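Local coordinates for D-alanyl transferase DltD (Enterococcus faecalis, PDB 6O93), which probably transfers D-alanine in the D-alanylation of lipoteichoic acid, as a membrane-associated DltD-family member of the SGNH hydrolase clan, at residues V41-S46 against Y68-L73; V290-P295 against Q326-I331. All coordinates share one frame; numbering follows the deposited sequence.

Contact 1 of 2, residues V41-S46 against Y68-L73. With NA (sodium ion), chain K.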
loop_
_atom_site.group_PDB
_atom_site.type_symbol
_atom_site.label_atom_id
_atom_site.label_comp_id
_atom_site.label_asym_id
_atom_site.label_seq_id
_atom_site.Cartn_x
_atom_site.Cartn_y
_atom_site.Cartn_z
ATOM N N VAL A 41 2.930 0.974 -13.174
ATOM C CA VAL A 41 2.773 -0.165 -12.272
ATOM C C VAL A 41 2.271 0.375 -10.935
ATOM O O VAL A 41 3.001 1.137 -10.278
ATOM C CB VAL A 41 4.093 -0.928 -12.099
ATOM C CG1 VAL A 41 3.901 -2.138 -11.194
ATOM C CG2 VAL A 41 4.648 -1.354 -13.451
ATOM N N PRO A 42 1.059 0.028 -10.501
ATOM C CA PRO A 42 0.577 0.546 -9.213
ATOM C C PRO A 42 1.400 -0.010 -8.060
ATOM O O PRO A 42 1.618 -1.219 -7.959
ATOM C CB PRO A 42 -0.879 0.068 -9.154
ATOM C CG PRO A 42 -0.915 -1.138 -10.028
ATOM C CD PRO A 42 0.075 -0.872 -11.132
ATOM N N PHE A 43 1.867 0.892 -7.200
ATOM C CA PHE A 43 2.561 0.546 -5.963
ATOM C C PHE A 43 1.582 0.787 -4.821
ATOM O O PHE A 43 1.391 1.928 -4.392
ATOM C CB PHE A 43 3.821 1.386 -5.770
ATOM C CG PHE A 43 5.028 0.874 -6.500
ATOM C CD1 PHE A 43 4.935 0.426 -7.805
ATOM C CD2 PHE A 43 6.268 0.875 -5.884
ATOM C CE1 PHE A 43 6.055 -0.030 -8.476
ATOM C CE2 PHE A 43 7.390 0.422 -6.549
ATOM C CZ PHE A 43 7.283 -0.031 -7.848
ATOM N N PHE A 44 0.964 -0.285 -4.330
ATOM C CA PHE A 44 0.076 -0.193 -3.179
ATOM C C PHE A 44 0.904 -0.237 -1.900
ATOM O O PHE A 44 1.646 -1.198 -1.665
ATOM C CB PHE A 44 -0.945 -1.329 -3.195
ATOM C CG PHE A 44 -1.763 -1.394 -4.455
ATOM C CD1 PHE A 44 -2.824 -0.525 -4.655
ATOM C CD2 PHE A 44 -1.474 -2.331 -5.436
ATOM C CE1 PHE A 44 -3.581 -0.586 -5.813
ATOM C CE2 PHE A 44 -2.230 -2.397 -6.595
ATOM C CZ PHE A 44 -3.283 -1.522 -6.785
ATOM N N GLY A 45 0.783 0.801 -1.077
ATOM C CA GLY A 45 1.520 0.872 0.170
ATOM C C GLY A 45 0.975 1.943 1.091
ATOM O O GLY A 45 -0.217 2.257 1.045
ATOM N N SER A 46 1.839 2.515 1.931
ATOM C CA SER A 46 1.425 3.588 2.827
ATOM C C SER A 46 2.518 4.654 2.907
ATOM O O SER A 46 3.076 5.038 1.874
ATOM C CB SER A 46 1.059 3.013 4.203
ATOM O OG SER A 46 2.073 2.170 4.720
ATOM N N TYR A 68 8.435 1.226 -17.846
ATOM C CA TYR A 68 7.372 1.343 -16.861
ATOM C C TYR A 68 7.759 2.416 -15.857
ATOM O O TYR A 68 8.931 2.775 -15.720
ATOM C CB TYR A 68 7.116 0.015 -16.134
ATOM C CG TYR A 68 8.248 -0.397 -15.221
ATOM C CD1 TYR A 68 8.272 -0.003 -13.888
ATOM C CD2 TYR A 68 9.299 -1.172 -15.692
ATOM C CE1 TYR A 68 9.309 -0.373 -13.051
ATOM C CE2 TYR A 68 10.339 -1.547 -14.866
ATOM C CZ TYR A 68 10.338 -1.144 -13.547
ATOM O OH TYR A 68 11.375 -1.517 -12.723
ATOM N N ARG A 69 6.753 2.922 -15.147
ATOM C CA ARG A 69 6.962 3.854 -14.055
ATOM C C ARG A 69 6.077 3.410 -12.899
ATOM O O ARG A 69 4.962 2.922 -13.130
ATOM C CB ARG A 69 6.615 5.298 -14.440
ATOM C CG ARG A 69 7.490 5.891 -15.532
ATOM C CD ARG A 69 8.916 6.110 -15.056
ATOM N NE ARG A 69 9.717 6.810 -16.055
ATOM C CZ ARG A 69 10.232 6.238 -17.138
ATOM N NH1 ARG A 69 10.035 4.947 -17.375
ATOM N NH2 ARG A 69 10.948 6.958 -17.990
ATOM N N PRO A 70 6.536 3.550 -11.659
ATOM C CA PRO A 70 5.633 3.322 -10.528
ATOM C C PRO A 70 4.523 4.357 -10.497
ATOM O O PRO A 70 4.689 5.499 -10.934
ATOM C CB PRO A 70 6.549 3.456 -9.304
ATOM C CG PRO A 70 7.933 3.251 -9.827
ATOM C CD PRO A 70 7.919 3.799 -11.218
ATOM N N PHE A 71 3.372 3.943 -9.975
ATOM C CA PHE A 71 2.280 4.862 -9.662
ATOM C C PHE A 71 1.966 4.674 -8.183
ATOM O O PHE A 71 1.311 3.701 -7.798
ATOM C CB PHE A 71 1.056 4.610 -10.535
ATOM C CG PHE A 71 0.105 5.776 -10.587
ATOM C CD1 PHE A 71 -0.697 6.080 -9.500
ATOM C CD2 PHE A 71 0.023 6.569 -11.716
ATOM C CE1 PHE A 71 -1.564 7.154 -9.541
ATOM C CE2 PHE A 71 -0.844 7.645 -11.765
ATOM C CZ PHE A 71 -1.639 7.937 -10.678
ATOM N N LEU A 72 2.442 5.602 -7.358
ATOM C CA LEU A 72 2.355 5.450 -5.911
ATOM C C LEU A 72 0.913 5.633 -5.449
ATOM O O LEU A 72 0.298 6.676 -5.695
ATOM C CB LEU A 72 3.281 6.456 -5.229
ATOM C CG LEU A 72 4.732 6.442 -5.728
ATOM C CD1 LEU A 72 5.605 7.403 -4.929
ATOM C CD2 LEU A 72 5.314 5.039 -5.682
ATOM N N LEU A 73 0.374 4.616 -4.779
ATOM C CA LEU A 73 -1.003 4.633 -4.288
ATOM C C LEU A 73 -0.983 4.299 -2.801
ATOM O O LEU A 73 -0.842 3.132 -2.420
ATOM C CB LEU A 73 -1.873 3.653 -5.065
ATOM C CG LEU A 73 -2.022 3.951 -6.559
ATOM C CD1 LEU A 73 -2.664 2.778 -7.281
ATOM C CD2 LEU A 73 -2.837 5.216 -6.775
HETATM NA NA NA K . 4.331 2.293 6.387
#
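F43 reaches across to P70 and L72 on the neighbouring strand, and its ring lies against the proline. Its CB starts the contact, 3.9 Å from L72 CD2. With CG anti to the carbonyl carbon (chi1 -83°), the ring turns back along the strand toward P70 and lies beside it, both side chains pointing the same way. CD1 and CE1 then run under the proline, CE1 coming within 3.6 Å of P70 CB, and CZ ends the ring against P70 CG. P70 CB sits 15° off the ring normal, over one face, which defines a CH-pi contact. Further along the same side, V41 CG2 meets Y68 CD1 at 3.9 Å, and helix 352-367 packs against V41, F43 and Y68.

The two strands are parallel and belong to a beta-alpha-beta unit, strand 40-44, helix 57-63, strand 69-73, within a parallel sheet consistent with the SGNH-hydrolase clan to which the DltD family belongs. Five backbone hydrogen bonds fix their register: V41 N to R69 O, F71 N to V41 O, the almost straight F43 N to F71 O (175°), L73 N to F43 O, and G45 N to L73 O.

On the opposite sheet face L73 CD1 rests against both P42 CB, at 3.7 Å, and F44 CE1, at 3.8 Å; helix 80-90 touches F44 and L73 there. Beyond the last backbone bond the chain leads to S46, whose OG binds the sodium ion at 2.8 Å, a site completed on the protein side by E48 and S104.

Contact 2 of 2, residues V290-P295 against Q326-I331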
loop_
_atom_site.group_PDB
_atom_site.type_symbol
_atom_site.label_atom_id
_atom_site.label_comp_id
_atom_site.label_asym_id
_atom_site.label_seq_id
_atom_site.Cartn_x
_atom_site.Cartn_y
_atom_site.Cartn_z
ATOM N N VAL A 290 1.549 -9.982 -8.910
ATOM C CA VAL A 290 1.875 -9.057 -7.831
ATOM C C VAL A 290 3.192 -9.452 -7.184
ATOM O O VAL A 290 3.428 -10.630 -6.896
ATOM C CB VAL A 290 0.755 -9.016 -6.771
ATOM C CG1 VAL A 290 1.065 -7.964 -5.713
ATOM C CG2 VAL A 290 -0.585 -8.749 -7.429
ATOM N N LEU A 291 4.042 -8.456 -6.941
ATOM C CA LEU A 291 5.233 -8.615 -6.117
ATOM C C LEU A 291 4.956 -8.000 -4.748
ATOM O O LEU A 291 4.667 -6.801 -4.649
ATOM C CB LEU A 291 6.445 -7.952 -6.769
ATOM C CG LEU A 291 7.711 -7.884 -5.909
ATOM C CD1 LEU A 291 8.215 -9.279 -5.552
ATOM C CD2 LEU A 291 8.784 -7.090 -6.622
ATOM N N PHE A 292 5.042 -8.818 -3.703
ATOM C CA PHE A 292 4.831 -8.368 -2.335
ATOM C C PHE A 292 6.170 -8.095 -1.664
ATOM O O PHE A 292 7.114 -8.879 -1.796
ATOM C CB PHE A 292 4.043 -9.409 -1.538
ATOM C CG PHE A 292 2.651 -9.637 -2.055
ATOM C CD1 PHE A 292 2.412 -10.567 -3.053
ATOM C CD2 PHE A 292 1.585 -8.912 -1.553
ATOM C CE1 PHE A 292 1.133 -10.772 -3.537
ATOM C CE2 PHE A 292 0.303 -9.112 -2.035
ATOM C CZ PHE A 292 0.078 -10.043 -3.028
ATOM N N VAL A 293 6.243 -6.983 -0.939
ATOM C CA VAL A 293 7.463 -6.546 -0.269
ATOM C C VAL A 293 7.190 -6.471 1.226
ATOM O O VAL A 293 6.174 -5.909 1.649
ATOM C CB VAL A 293 7.945 -5.185 -0.804
ATOM C CG1 VAL A 293 9.222 -4.753 -0.101
ATOM C CG2 VAL A 293 8.153 -5.249 -2.312
ATOM N N ILE A 294 8.092 -7.038 2.021
ATOM C CA ILE A 294 8.022 -6.968 3.476
ATOM C C ILE A 294 9.278 -6.254 3.961
ATOM O O ILE A 294 10.386 -6.767 3.781
ATOM C CB ILE A 294 7.906 -8.356 4.128
ATOM C CG1 ILE A 294 6.701 -9.115 3.571
ATOM C CG2 ILE A 294 7.780 -8.214 5.644
ATOM C CD1 ILE A 294 6.588 -10.537 4.083
ATOM N N PRO A 295 9.168 -5.082 4.580
ATOM C CA PRO A 295 10.360 -4.367 5.024
ATOM C C PRO A 295 10.791 -4.824 6.404
ATOM O O PRO A 295 10.032 -5.501 7.113
ATOM C CB PRO A 295 9.897 -2.906 5.047
ATOM C CG PRO A 295 8.466 -3.013 5.449
ATOM C CD PRO A 295 7.944 -4.297 4.835
ATOM N N GLN A 326 -1.825 -19.602 -1.317
ATOM C CA GLN A 326 -2.874 -19.282 -2.276
ATOM C C GLN A 326 -2.336 -18.978 -3.669
ATOM O O GLN A 326 -3.106 -18.557 -4.539
ATOM C CB GLN A 326 -3.703 -18.103 -1.763
ATOM C CG GLN A 326 -4.405 -18.387 -0.447
ATOM C CD GLN A 326 -5.292 -17.245 0.009
ATOM O OE1 GLN A 326 -6.491 -17.219 -0.281
ATOM N NE2 GLN A 326 -4.708 -16.295 0.730
ATOM N N GLY A 327 -1.042 -19.181 -3.905
ATOM C CA GLY A 327 -0.468 -19.015 -5.224
ATOM C C GLY A 327 0.286 -17.722 -5.447
ATOM O O GLY A 327 0.737 -17.479 -6.574
ATOM N N PHE A 328 0.430 -16.886 -4.423
ATOM C CA PHE A 328 1.228 -15.665 -4.522
ATOM C C PHE A 328 2.662 -16.028 -4.159
ATOM O O PHE A 328 2.998 -16.172 -2.980
ATOM C CB PHE A 328 0.674 -14.578 -3.608
ATOM C CG PHE A 328 -0.723 -14.144 -3.955
ATOM C CD1 PHE A 328 -0.944 -13.196 -4.941
ATOM C CD2 PHE A 328 -1.815 -14.680 -3.290
ATOM C CE1 PHE A 328 -2.226 -12.793 -5.259
ATOM C CE2 PHE A 328 -3.102 -14.279 -3.603
ATOM C CZ PHE A 328 -3.307 -13.334 -4.587
ATOM N N THR A 329 3.511 -16.175 -5.175
ATOM C CA THR A 329 4.868 -16.673 -4.993
ATOM C C THR A 329 5.942 -15.620 -5.239
ATOM O O THR A 329 7.130 -15.927 -5.094
ATOM C CB THR A 329 5.117 -17.875 -5.916
ATOM O OG1 THR A 329 5.021 -17.462 -7.284
ATOM C CG2 THR A 329 4.098 -18.973 -5.652
ATOM N N ASN A 330 5.569 -14.398 -5.609
ATOM C CA ASN A 330 6.526 -13.309 -5.804
ATOM C C ASN A 330 6.572 -12.500 -4.512
ATOM O O ASN A 330 5.728 -11.631 -4.284
ATOM C CB ASN A 330 6.129 -12.437 -6.990
ATOM C CG ASN A 330 5.956 -13.230 -8.269
ATOM O OD1 ASN A 330 6.803 -14.046 -8.631
ATOM N ND2 ASN A 330 4.851 -12.992 -8.961
ATOM N N ILE A 331 7.563 -12.782 -3.669
ATOM C CA ILE A 331 7.678 -12.155 -2.357
ATOM C C ILE A 331 9.121 -11.719 -2.151
ATOM O O ILE A 331 10.033 -12.554 -2.157
ATOM C CB ILE A 331 7.239 -13.100 -1.226
ATOM C CG1 ILE A 331 5.827 -13.631 -1.487
ATOM C CG2 ILE A 331 7.294 -12.379 0.119
ATOM C CD1 ILE A 331 5.362 -14.649 -0.466
HETATM O O HOH W 1 2.815 -13.109 -5.940
#
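F292 and F328 meet as an offset edge-to-face pair, their planes 87° apart and their centroids separated by 5.4 Å. The pair lies where the loop after helix 309-324 enters the last strand of the parallel sheet; G327, at positive phi, is the C' residue of the Schellman motif that ends this helix. The edge of F292 is directed at the face of F328, with CE1 as the leading atom, 3.5 Å from F328 CD1. The side chains approach from separate segments, F292 from strand 289-294 and F328 from the loop before strand 331-333, and cross obliquely. Helices 272-285 and 309-324 pack against both rings.

The same F292 also begins the backbone pairing: its N gives a nearly straight bond (176°) to N330 O. With CG beside that N (chi1 -64°), the ring has the same oxygen in its plane, at its edge. F292 and I331 form the parallel bridge that follows. N330 brings its side chain toward V290, placing CB 3.3 Å from V290 O, while its ND2 makes a weak, long hydrogen bond to V290 O (3.4 Å). A water donates to V290 O at 2.7 Å and accepts from N330 N at 3.1 Å.

How the contacts relate
Both contacts belong to one five-stranded parallel sheet, ordered 69-73, 40-44, 98-102, 289-294, 331-333. Strand 98-102 lies between them, hydrogen-bonding to 40-44 on one side and 289-294 on the other. Their centres are 15 Å apart and their nearest atoms about 6 Å, without touching. Along the chain contact 1 closes before contact 2 opens. Helix 352-367 packs on residues of both, V362 touching F43 and Y68 as well as L291. The two contacts thus join the outermost strands to the sheet on either side of strand 98-102, but only contact 1 carries a sodium ligand, S46, just past the C-terminal end of its strand; the I294 side chain of contact 2 stays about 11 Å from the ion.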